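Local atomic coordinates of methylxanthine N3-demethylase NdmB (Pseudomonas putida, PDB entry 6ICL), a protein that catalyses the N3-demethylation of theobromine and related methylxanthines in bacterial caffeine degradation, using a Rieske [2Fe-2S] cluster, a non-heme iron, oxygen and NADH. Residues A[59-64]-A[277-282]; A[178-183]-A[284-289]. All blocks are in the same frame, centred on the assembly; numbering follows the deposited sequence.

Interaction 1 (A[59-64]-A[277-282]); sequences VTLLGE and ASPVDN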
loop_
_atom_site.group_PDB
_atom_site.type_symbol
_atom_site.label_atom_id
_atom_site.label_comp_id
_atom_site.label_asym_id
_atom_site.label_seq_id
_atom_site.Cartn_x
_atom_site.Cartn_y
_atom_site.Cartn_z
ATOM N N VAL A 59 -6.984 24.607 -10.044
ATOM C CA VAL A 59 -6.613 25.100 -8.722
ATOM C C VAL A 59 -7.903 25.394 -7.980
ATOM O O VAL A 59 -8.963 25.585 -8.580
ATOM C CB VAL A 59 -5.743 26.382 -8.727
ATOM C CG1 VAL A 59 -4.380 26.132 -9.354
ATOM C CG2 VAL A 59 -6.483 27.548 -9.438
ATOM N N THR A 60 -7.804 25.443 -6.656
ATOM C CA THR A 60 -8.936 25.792 -5.815
ATOM C C THR A 60 -8.569 27.014 -4.981
ATOM O O THR A 60 -7.494 27.059 -4.380
ATOM C CB THR A 60 -9.343 24.593 -4.951
ATOM O OG1 THR A 60 -9.705 23.514 -5.828
ATOM C CG2 THR A 60 -10.552 24.932 -4.076
ATOM N N LEU A 61 -9.438 28.026 -5.005
ATOM C CA LEU A 61 -9.206 29.290 -4.312
ATOM C C LEU A 61 -10.501 29.672 -3.627
ATOM O O LEU A 61 -11.524 29.838 -4.297
ATOM C CB LEU A 61 -8.779 30.410 -5.262
ATOM C CG LEU A 61 -8.589 31.781 -4.587
ATOM C CD1 LEU A 61 -7.584 31.703 -3.435
ATOM C CD2 LEU A 61 -8.117 32.819 -5.614
ATOM N N LEU A 62 -10.447 29.813 -2.304
ATOM C CA LEU A 62 -11.607 30.203 -1.509
ATOM C C LEU A 62 -12.774 29.265 -1.778
ATOM O O LEU A 62 -13.928 29.679 -1.836
ATOM C CB LEU A 62 -11.993 31.668 -1.771
ATOM C CG LEU A 62 -11.001 32.697 -1.213
ATOM C CD1 LEU A 62 -11.347 34.114 -1.679
ATOM C CD2 LEU A 62 -10.981 32.633 0.299
ATOM N N GLY A 63 -12.471 27.978 -1.930
ATOM C CA GLY A 63 -13.500 27.001 -2.202
ATOM C C GLY A 63 -13.934 26.928 -3.648
ATOM O O GLY A 63 -14.656 25.994 -4.010
ATOM N N GLU A 64 -13.516 27.869 -4.495
ATOM C CA GLU A 64 -13.905 27.879 -5.898
ATOM C C GLU A 64 -12.935 27.049 -6.724
ATOM O O GLU A 64 -11.718 27.153 -6.559
ATOM C CB GLU A 64 -13.927 29.299 -6.475
ATOM C CG GLU A 64 -14.570 30.333 -5.595
ATOM C CD GLU A 64 -16.056 30.431 -5.795
ATOM O OE1 GLU A 64 -16.644 31.400 -5.274
ATOM O OE2 GLU A 64 -16.641 29.550 -6.465
ATOM N N ALA A 277 0.321 32.896 2.224
ATOM C CA ALA A 277 -0.574 31.760 2.391
ATOM C C ALA A 277 -1.801 31.976 1.521
ATOM O O ALA A 277 -2.407 33.043 1.561
ATOM C CB ALA A 277 -0.966 31.590 3.860
ATOM N N SER A 278 -2.151 30.972 0.720
ATOM C CA SER A 278 -3.329 31.079 -0.124
ATOM C C SER A 278 -4.515 30.366 0.512
ATOM O O SER A 278 -4.393 29.196 0.890
ATOM C CB SER A 278 -3.034 30.475 -1.488
ATOM O OG SER A 278 -4.148 30.632 -2.340
ATOM N N PRO A 279 -5.674 31.027 0.655
ATOM C CA PRO A 279 -6.830 30.372 1.273
ATOM C C PRO A 279 -7.512 29.396 0.319
ATOM O O PRO A 279 -8.483 29.745 -0.354
ATOM C CB PRO A 279 -7.748 31.551 1.618
ATOM C CG PRO A 279 -7.428 32.564 0.495
ATOM C CD PRO A 279 -5.960 32.416 0.228
ATOM N N VAL A 280 -7.024 28.162 0.289
ATOM C CA VAL A 280 -7.537 27.154 -0.639
ATOM C C VAL A 280 -8.996 26.833 -0.337
ATOM O O VAL A 280 -9.858 26.896 -1.217
ATOM C CB VAL A 280 -6.662 25.889 -0.577
ATOM C CG1 VAL A 280 -7.330 24.759 -1.344
ATOM C CG2 VAL A 280 -5.261 26.196 -1.159
ATOM N N ASP A 281 -9.285 26.442 0.896
ATOM C CA ASP A 281 -10.645 26.123 1.311
ATOM C C ASP A 281 -10.715 26.306 2.820
ATOM O O ASP A 281 -9.792 26.845 3.444
ATOM C CB ASP A 281 -11.055 24.703 0.890
ATOM C CG ASP A 281 -10.106 23.628 1.428
ATOM O OD1 ASP A 281 -9.321 23.909 2.364
ATOM O OD2 ASP A 281 -10.126 22.489 0.912
ATOM N N ASN A 282 -11.789 25.802 3.415
ATOM C CA ASN A 282 -12.036 26.020 4.834
ATOM C C ASN A 282 -11.105 25.228 5.740
ATOM O O ASN A 282 -11.138 25.455 6.953
ATOM C CB ASN A 282 -13.488 25.679 5.174
ATOM C CG ASN A 282 -13.797 24.207 4.986
ATOM O OD1 ASN A 282 -13.718 23.676 3.875
ATOM N ND2 ASN A 282 -14.164 23.538 6.073
HETATM O O HOH W 1 -5.399 28.771 -3.984
#
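Pro279 O accepts the amide N-H of Leu62 at 2.8 Å (Leu62 N to Pro279 O), the shortest polar bond between 59-64 and 277-282, arriving nearly along the C=O axis. One residue on, Gly63 N donates to Val280 O at 2.9 Å, in a straighter bond whose donor is tilted 27° from the carbonyl plane. Both donors sit at the corner of the type I' turn Leu61-Glu64, where their N-H groups face outward; Gly63 takes a backbone shape that a CB would jam against the preceding carbonyl. Leu62 CD2 lies against the proline ring, 3.6 Å from Pro279 CG. Leu61 reaches the same ring with CD1, 4.0 Å from Pro279 CG, because CG stands opposite the backbone N (chi1 177°). Thr60 CG2 packs at 3.5 Å from Val280 O. A water donates both to Thr60 O (2.7 Å) and to Ser278 OG, whose hydroxyl also bonds to Pro39 O. Segments 59-61 and 277-281 run at 101° to each other. Proline, without an N-H, still offers a carbonyl and an apolar ring. The Rieske hairpin thus meets the C-terminal domain through backbone bonds, apolar contact and a water, with no charge pair between the segments.

Interaction 2 (A[178-183]-A[284-289]); sequences SYIWET and SCRNFM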
loop_
_atom_site.group_PDB
_atom_site.type_symbol
_atom_site.label_atom_id
_atom_site.label_comp_id
_atom_site.label_asym_id
_atom_site.label_seq_id
_atom_site.Cartn_x
_atom_site.Cartn_y
_atom_site.Cartn_z
ATOM N N SER A 178 5.257 25.237 -3.969
ATOM C CA SER A 178 4.309 25.520 -2.894
ATOM C C SER A 178 4.065 24.273 -2.031
ATOM O O SER A 178 4.331 23.138 -2.438
ATOM C CB SER A 178 2.997 26.014 -3.481
ATOM O OG SER A 178 2.350 24.939 -4.153
ATOM N N TYR A 179 3.546 24.484 -0.820
ATOM C CA TYR A 179 3.257 23.361 0.065
ATOM C C TYR A 179 1.933 23.609 0.776
ATOM O O TYR A 179 1.552 24.760 1.032
ATOM C CB TYR A 179 4.391 23.126 1.096
ATOM C CG TYR A 179 4.606 24.298 2.020
ATOM C CD1 TYR A 179 5.418 25.362 1.634
ATOM C CD2 TYR A 179 3.992 24.353 3.285
ATOM C CE1 TYR A 179 5.617 26.465 2.470
ATOM C CE2 TYR A 179 4.182 25.472 4.124
ATOM C CZ TYR A 179 5.006 26.512 3.709
ATOM O OH TYR A 179 5.223 27.629 4.510
ATOM N N ILE A 180 1.231 22.508 1.084
ATOM C CA ILE A 180 -0.087 22.537 1.717
ATOM C C ILE A 180 0.105 22.283 3.210
ATOM O O ILE A 180 0.876 21.396 3.602
ATOM C CB ILE A 180 -1.023 21.484 1.088
ATOM C CG1 ILE A 180 -1.389 21.875 -0.346
ATOM C CG2 ILE A 180 -2.281 21.247 1.937
ATOM C CD1 ILE A 180 -2.695 22.657 -0.460
ATOM N N TRP A 181 -0.549 23.091 4.046
ATOM C CA TRP A 181 -0.748 22.769 5.459
ATOM C C TRP A 181 -2.240 22.610 5.692
ATOM O O TRP A 181 -3.049 23.343 5.100
ATOM C CB TRP A 181 -0.201 23.859 6.409
ATOM C CG TRP A 181 1.290 23.794 6.697
ATOM C CD1 TRP A 181 2.201 22.937 6.145
ATOM C CD2 TRP A 181 2.029 24.615 7.634
ATOM N NE1 TRP A 181 3.462 23.180 6.665
ATOM C CE2 TRP A 181 3.380 24.190 7.593
ATOM C CE3 TRP A 181 1.675 25.657 8.505
ATOM C CZ2 TRP A 181 4.376 24.771 8.383
ATOM C CZ3 TRP A 181 2.668 26.244 9.283
ATOM C CH2 TRP A 181 4.000 25.799 9.220
ATOM N N GLU A 182 -2.605 21.661 6.558
ATOM C CA GLU A 182 -4.006 21.458 6.947
ATOM C C GLU A 182 -4.357 22.391 8.113
ATOM O O GLU A 182 -4.581 21.988 9.265
ATOM C CB GLU A 182 -4.251 19.991 7.289
ATOM C CG GLU A 182 -4.023 19.083 6.083
ATOM C CD GLU A 182 -3.966 17.630 6.469
ATOM O OE1 GLU A 182 -5.001 17.111 6.946
ATOM O OE2 GLU A 182 -2.883 17.012 6.312
ATOM N N THR A 183 -4.370 23.677 7.783
ATOM C CA THR A 183 -4.873 24.726 8.652
ATOM C C THR A 183 -5.319 25.860 7.746
ATOM O O THR A 183 -5.095 25.825 6.538
ATOM C CB THR A 183 -3.803 25.198 9.637
ATOM O OG1 THR A 183 -4.402 26.022 10.649
ATOM C CG2 THR A 183 -2.754 26.025 8.891
ATOM N N SER A 284 -7.531 24.205 4.701
ATOM C CA SER A 284 -6.165 24.076 4.209
ATOM C C SER A 284 -5.733 25.387 3.583
ATOM O O SER A 284 -6.556 26.202 3.168
ATOM C CB SER A 284 -6.040 22.950 3.166
ATOM O OG SER A 284 -6.878 23.242 2.064
ATOM N N CYS A 285 -4.422 25.556 3.485
ATOM C CA CYS A 285 -3.858 26.682 2.770
ATOM C C CYS A 285 -2.640 26.197 2.001
ATOM O O CYS A 285 -1.961 25.250 2.407
ATOM C CB CYS A 285 -3.478 27.836 3.720
ATOM S SG CYS A 285 -2.372 27.346 5.059
ATOM N N ARG A 286 -2.378 26.843 0.881
ATOM C CA ARG A 286 -1.239 26.509 0.043
ATOM C C ARG A 286 -0.270 27.668 0.137
ATOM O O ARG A 286 -0.655 28.818 -0.089
ATOM C CB ARG A 286 -1.656 26.273 -1.409
ATOM C CG ARG A 286 -0.442 26.062 -2.326
ATOM C CD ARG A 286 -0.854 25.799 -3.742
ATOM N NE ARG A 286 -1.615 24.573 -3.868
ATOM C CZ ARG A 286 -1.104 23.341 -3.771
ATOM N NH1 ARG A 286 0.202 23.138 -3.527
ATOM N NH2 ARG A 286 -1.911 22.295 -3.924
ATOM N N ASN A 287 0.969 27.364 0.486
ATOM C CA ASN A 287 1.915 28.359 0.932
ATOM C C ASN A 287 3.071 28.470 -0.051
ATOM O O ASN A 287 3.608 27.457 -0.522
ATOM C CB ASN A 287 2.381 27.992 2.330
ATOM C CG ASN A 287 1.201 27.846 3.268
ATOM O OD1 ASN A 287 0.582 28.839 3.610
ATOM N ND2 ASN A 287 0.830 26.601 3.620
ATOM N N PHE A 288 3.436 29.716 -0.334
ATOM C CA PHE A 288 4.416 30.093 -1.341
ATOM C C PHE A 288 5.567 30.792 -0.645
ATOM O O PHE A 288 5.366 31.833 -0.011
ATOM C CB PHE A 288 3.765 31.003 -2.371
ATOM C CG PHE A 288 2.720 30.315 -3.161
ATOM C CD1 PHE A 288 1.437 30.158 -2.650
ATOM C CD2 PHE A 288 3.025 29.779 -4.405
ATOM C CE1 PHE A 288 0.478 29.507 -3.361
ATOM C CE2 PHE A 288 2.049 29.126 -5.137
ATOM C CZ PHE A 288 0.779 28.973 -4.614
ATOM N N MET A 289 6.761 30.221 -0.745
ATOM C CA MET A 289 7.945 30.795 -0.129
ATOM C C MET A 289 8.917 31.278 -1.200
ATOM O O MET A 289 9.113 30.602 -2.222
ATOM C CB MET A 289 8.629 29.765 0.768
ATOM C CG MET A 289 9.907 30.264 1.400
ATOM S SD MET A 289 10.631 28.982 2.423
ATOM C CE MET A 289 11.472 28.026 1.184
#
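Asn287 and Tyr179 exchange two backbone bonds, Asn287 N to Tyr179 O at 2.7 Å and Tyr179 N to Asn287 O at 3.0 Å; Trp181 and Cys285 form the next such pair. Tyr179 O also takes a weak bond from Asn287 ND2, which makes a second weak one to Cys285 SG; these two bias the turn of the amide. Arg286 NH1 donates to Ser178 OG at 2.9 Å, with the hydroxyl 21° out of the guanidinium plane. The arginine chain bends at chi3 (-63°), which swings its head across toward 178-183, and Ile180 CD1 lies over one guanidinium face, 3.6 Å from Arg286 NH2. Replacing Arg286 by an alanine removes the guanidinium and would probably leave Ser178 OG without this donor and Ile180 CD1 without the flat group it covers. Ser178 CB sits over the Phe288 ring, 3.9 Å from its centroid, in a CH-pi contact. On the face carrying Tyr179, Trp181, Cys285 and Asn287, Asn287 CB stands over the tyrosine ring, 3.6 Å from its centroid, while Tyr179 OH bonds to Arg188. The slim asparagine suits this place: its methylene meets the ring while its amide turns to the backbone. Strand 171-181 thus closes one edge of the antiparallel C-terminal sheet, with Trp181 reaching helix 300-319, the helix that supplies the iron ligand Asp314.

Overall arrangement
Interactions 1 and 2, with centres 10 Å apart, meet through neighbouring strands of one antiparallel sheet. Strand 270-281 ends in interaction 1, the chain turns, and strand 284-294 returns into interaction 2; Ser278 N lies 2.7 Å from Arg286 O, a probable hydrogen bond between them. Val280 CG2 packs 3.6 Å from Arg286 N, and Asp281 OD1 bonds to Ser284 OG across the turn. Interaction 1 therefore ties the Rieske domain to the sheet, while interaction 2 builds its edge. Neither contact contains a ligand of the cluster or the iron, which is held by His197, His202 and Asp314. Yet the side chain of Trp181 is about 7 Å from the bound iron.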